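Local coordinates for glucose-binding protein (Thermus thermophilus HB27, PDB 2B3F) that binds galactose and glucose as a periplasmic solute-binding protein, probably delivering the sugar to a binding-protein-dependent transport system, at residues A352-I366 with A376-L389. Residues are numbered along the deposited sequence; the frame is centred on the assembly and turned at random.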
# COMPACT_ATOMS: atom_id res chain seq x y z
N ALA A 352 -1.44 0.85 -12.04
CA ALA A 352 -0.48 0.62 -13.11
C ALA A 352 0.06 -0.80 -13.07
O ALA A 352 0.28 -1.36 -12.00
CB ALA A 352 0.69 1.60 -13.00
N PRO A 353 0.36 -1.36 -14.24
CA PRO A 353 0.93 -2.70 -14.26
C PRO A 353 2.34 -2.73 -13.71
O PRO A 353 3.00 -1.69 -13.67
CB PRO A 353 0.92 -3.06 -15.74
CG PRO A 353 0.99 -1.77 -16.43
CD PRO A 353 0.22 -0.80 -15.59
N GLU A 354 2.80 -3.91 -13.31
CA GLU A 354 4.16 -4.09 -12.81
C GLU A 354 5.25 -3.61 -13.78
O GLU A 354 6.31 -3.16 -13.35
CB GLU A 354 4.39 -5.55 -12.40
CG GLU A 354 3.59 -5.93 -11.13
CD GLU A 354 4.02 -7.24 -10.48
OE1 GLU A 354 4.27 -8.22 -11.22
OE2 GLU A 354 4.10 -7.28 -9.20
N SER A 355 4.98 -3.71 -15.08
CA SER A 355 5.90 -3.23 -16.12
C SER A 355 6.28 -1.76 -15.88
O SER A 355 7.44 -1.38 -16.01
CB SER A 355 5.26 -3.38 -17.50
OG SER A 355 4.06 -2.65 -17.61
N PHE A 356 5.28 -0.96 -15.50
CA PHE A 356 5.51 0.43 -15.18
C PHE A 356 6.01 0.59 -13.73
O PHE A 356 6.99 1.30 -13.49
CB PHE A 356 4.22 1.23 -15.36
CG PHE A 356 4.39 2.70 -15.13
CD1 PHE A 356 4.71 3.55 -16.17
CD2 PHE A 356 4.28 3.22 -13.85
CE1 PHE A 356 4.87 4.90 -15.94
CE2 PHE A 356 4.47 4.57 -13.62
CZ PHE A 356 4.79 5.41 -14.67
N MET A 357 5.34 -0.04 -12.77
CA MET A 357 5.74 0.05 -11.35
C MET A 357 7.21 -0.24 -11.13
O MET A 357 7.90 0.45 -10.37
CB MET A 357 4.95 -0.92 -10.47
CG MET A 357 3.46 -0.67 -10.41
SD MET A 357 2.58 -2.05 -9.62
CE MET A 357 3.30 -1.99 -7.98
N SER A 358 7.70 -1.30 -11.77
CA SER A 358 9.08 -1.75 -11.56
C SER A 358 10.09 -0.74 -12.10
O SER A 358 11.20 -0.65 -11.60
CB SER A 358 9.30 -3.12 -12.21
OG SER A 358 9.14 -3.03 -13.62
N GLN A 359 9.70 0.05 -13.09
CA GLN A 359 10.61 1.02 -13.70
C GLN A 359 10.50 2.38 -13.02
O GLN A 359 11.38 3.23 -13.15
CB GLN A 359 10.34 1.10 -15.18
CG GLN A 359 10.73 -0.18 -15.89
CD GLN A 359 10.76 -0.02 -17.36
OE1 GLN A 359 11.74 0.49 -17.91
NE2 GLN A 359 9.69 -0.41 -18.03
N PHE A 360 9.43 2.60 -12.27
CA PHE A 360 9.25 3.89 -11.62
C PHE A 360 10.32 4.16 -10.56
O PHE A 360 10.61 5.30 -10.26
CB PHE A 360 7.85 4.04 -11.01
CG PHE A 360 7.48 5.47 -10.71
CD1 PHE A 360 7.21 6.37 -11.74
CD2 PHE A 360 7.39 5.92 -9.39
CE1 PHE A 360 6.85 7.68 -11.46
CE2 PHE A 360 7.04 7.22 -9.12
CZ PHE A 360 6.78 8.11 -10.17
N GLY A 361 10.89 3.10 -9.97
CA GLY A 361 11.98 3.28 -9.01
C GLY A 361 13.22 3.90 -9.66
O GLY A 361 13.94 4.68 -9.03
N THR A 362 13.44 3.53 -10.92
CA THR A 362 14.52 4.12 -11.75
C THR A 362 14.28 5.59 -12.02
O THR A 362 15.18 6.43 -11.92
CB THR A 362 14.62 3.37 -13.09
OG1 THR A 362 14.90 1.99 -12.83
CG2 THR A 362 15.74 3.94 -13.98
N VAL A 363 13.05 5.92 -12.37
CA VAL A 363 12.65 7.31 -12.49
C VAL A 363 12.96 8.07 -11.20
O VAL A 363 13.51 9.17 -11.23
CB VAL A 363 11.15 7.45 -12.84
CG1 VAL A 363 10.75 8.92 -12.88
CG2 VAL A 363 10.86 6.78 -14.16
N MET A 364 12.59 7.49 -10.07
CA MET A 364 12.82 8.14 -8.81
C MET A 364 14.32 8.33 -8.55
O MET A 364 14.73 9.40 -8.14
CB MET A 364 12.14 7.35 -7.67
CG MET A 364 12.32 7.98 -6.30
SD MET A 364 11.66 9.66 -6.19
CE MET A 364 9.91 9.36 -6.59
N GLU A 365 15.13 7.31 -8.84
CA GLU A 365 16.61 7.47 -8.76
C GLU A 365 17.11 8.68 -9.54
O GLU A 365 17.90 9.49 -9.03
CB GLU A 365 17.33 6.23 -9.25
CG GLU A 365 17.24 5.07 -8.29
CD GLU A 365 18.01 3.84 -8.74
OE1 GLU A 365 18.13 3.61 -9.98
OE2 GLU A 365 18.49 3.08 -7.86
N ILE A 366 16.64 8.82 -10.78
CA ILE A 366 17.09 9.94 -11.61
C ILE A 366 16.55 11.30 -11.15
O ILE A 366 17.19 12.35 -11.39
CB ILE A 366 16.92 9.67 -13.14
CG1 ILE A 366 15.46 9.56 -13.56
CG2 ILE A 366 17.63 8.38 -13.49
CD1 ILE A 366 14.81 10.84 -13.93
N ALA A 376 12.53 13.98 -14.87
CA ALA A 376 11.75 12.92 -14.19
C ALA A 376 10.46 12.71 -14.95
O ALA A 376 10.06 11.57 -15.22
CB ALA A 376 11.45 13.30 -12.77
N ALA A 377 9.80 13.81 -15.28
CA ALA A 377 8.55 13.75 -16.04
C ALA A 377 8.74 13.06 -17.39
O ALA A 377 7.95 12.17 -17.81
CB ALA A 377 7.97 15.14 -16.21
N ASN A 378 9.79 13.48 -18.10
CA ASN A 378 10.11 12.91 -19.39
C ASN A 378 10.40 11.42 -19.28
O ASN A 378 10.00 10.64 -20.15
CB ASN A 378 11.31 13.61 -20.02
CG ASN A 378 11.01 15.04 -20.46
OD1 ASN A 378 9.86 15.47 -20.48
ND2 ASN A 378 12.07 15.81 -20.78
N ALA A 379 11.11 11.03 -18.21
CA ALA A 379 11.44 9.63 -17.95
C ALA A 379 10.18 8.78 -17.71
O ALA A 379 10.04 7.71 -18.26
CB ALA A 379 12.39 9.49 -16.79
N ALA A 380 9.26 9.29 -16.89
CA ALA A 380 8.03 8.55 -16.60
C ALA A 380 7.23 8.40 -17.88
O ALA A 380 6.63 7.35 -18.11
CB ALA A 380 7.21 9.27 -15.54
N GLN A 381 7.21 9.45 -18.71
CA GLN A 381 6.50 9.35 -20.00
C GLN A 381 7.13 8.31 -20.94
O GLN A 381 6.43 7.56 -21.62
CB GLN A 381 6.41 10.70 -20.71
CG GLN A 381 5.44 10.70 -21.90
CD GLN A 381 4.02 10.37 -21.47
OE1 GLN A 381 3.49 10.98 -20.55
NE2 GLN A 381 3.41 9.38 -22.12
N ALA A 382 8.46 8.24 -20.97
CA ALA A 382 9.13 7.27 -21.83
C ALA A 382 8.75 5.84 -21.41
O ALA A 382 8.46 4.97 -22.25
CB ALA A 382 10.64 7.49 -21.78
N ILE A 383 8.75 5.57 -20.11
CA ILE A 383 8.35 4.25 -19.62
C ILE A 383 6.89 3.97 -20.00
O ILE A 383 6.57 2.88 -20.47
CB ILE A 383 8.52 4.14 -18.11
CG1 ILE A 383 9.98 4.39 -17.71
CG2 ILE A 383 8.03 2.77 -17.59
CD1 ILE A 383 10.96 3.55 -18.40
N ALA A 384 6.02 4.96 -19.79
CA ALA A 384 4.60 4.79 -20.12
C ALA A 384 4.45 4.42 -21.59
O ALA A 384 3.71 3.49 -21.95
CB ALA A 384 3.84 6.08 -19.79
N ASP A 385 5.20 5.10 -22.45
CA ASP A 385 5.15 4.83 -23.88
C ASP A 385 5.70 3.43 -24.21
O ASP A 385 5.14 2.73 -25.06
CB ASP A 385 5.95 5.87 -24.65
CG ASP A 385 5.33 7.26 -24.59
OD1 ASP A 385 4.12 7.39 -24.33
OD2 ASP A 385 6.09 8.23 -24.81
N GLN A 386 6.76 3.03 -23.54
CA GLN A 386 7.40 1.73 -23.80
C GLN A 386 6.53 0.56 -23.38
O GLN A 386 6.52 -0.48 -24.04
CB GLN A 386 8.76 1.65 -23.10
CG GLN A 386 9.81 2.56 -23.74
CD GLN A 386 11.02 2.81 -22.88
OE1 GLN A 386 11.07 2.40 -21.72
NE2 GLN A 386 12.02 3.49 -23.45
N VAL A 387 5.78 0.72 -22.29
CA VAL A 387 4.94 -0.37 -21.80
C VAL A 387 3.51 -0.28 -22.31
O VAL A 387 2.70 -1.20 -22.08
CB VAL A 387 4.95 -0.49 -20.26
CG1 VAL A 387 6.38 -0.58 -19.76
CG2 VAL A 387 4.17 0.67 -19.60
N GLY A 388 3.20 0.79 -23.02
CA GLY A 388 1.85 0.98 -23.56
C GLY A 388 0.83 1.24 -22.47
O GLY A 388 -0.27 0.68 -22.49
N LEU A 389 1.19 2.10 -21.53
CA LEU A 389 0.37 2.38 -20.35
C LEU A 389 -1.03 2.78 -20.80
O LEU A 389 -1.18 3.64 -21.66
CB LEU A 389 0.99 3.49 -19.51
CG LEU A 389 0.37 3.78 -18.15
CD1 LEU A 389 0.64 2.61 -17.20
CD2 LEU A 389 0.89 5.06 -17.56
O HOH W 1 10.60 0.05 -20.60
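Phe356 and Val363 of helix 354-366 plug into the alanine-rich flank of helix 376-387, a worked example of knobs-into-holes packing in the antiparallel helical hairpin that ends this periplasmic binding protein. The short segments run at 163° with their axes 9.2 Å apart. Phe356 enters the hole formed by Ala380, Ile383, Ala384 and Val387. With CG anti to the backbone N (chi1 -176°), its ring reaches across the interface, and CE1 brings the ring edge to within 3.7 Å of Ala380 O, while Ile383 CG2 comes in obliquely at CD1. Trp190 meets the same ring edge-to-face. Two turns on, Val363 fills a second hole, among Ala376, Ala379, Ala380 and Ile383: CG1 lies 3.6 Å from Ala376 O, and CG2 rests 4.1 Å from Ala379 CB. Ile366 CD1 extends this patch, and at the other end Leu389 CD1 packs 3.8 Å from Pro353 CD.

Gln359 borders the exposed side, its amide lying over Ile383. NE2 donates to Ser355 O one turn back (3.2 Å, nearly straight at 164°) and to a water that in turn donates to Gln386 OE1. Replacing Gln359 with an alanine is likely to cost the helices this water-mediated link and to leave Ile383 CD1 less covered. Direct contact thus rests on van der Waals packing, alanines admitting larger knobs and an amide face covering isoleucine methyls, with hydrogen-bonded linkage left to a marginal water.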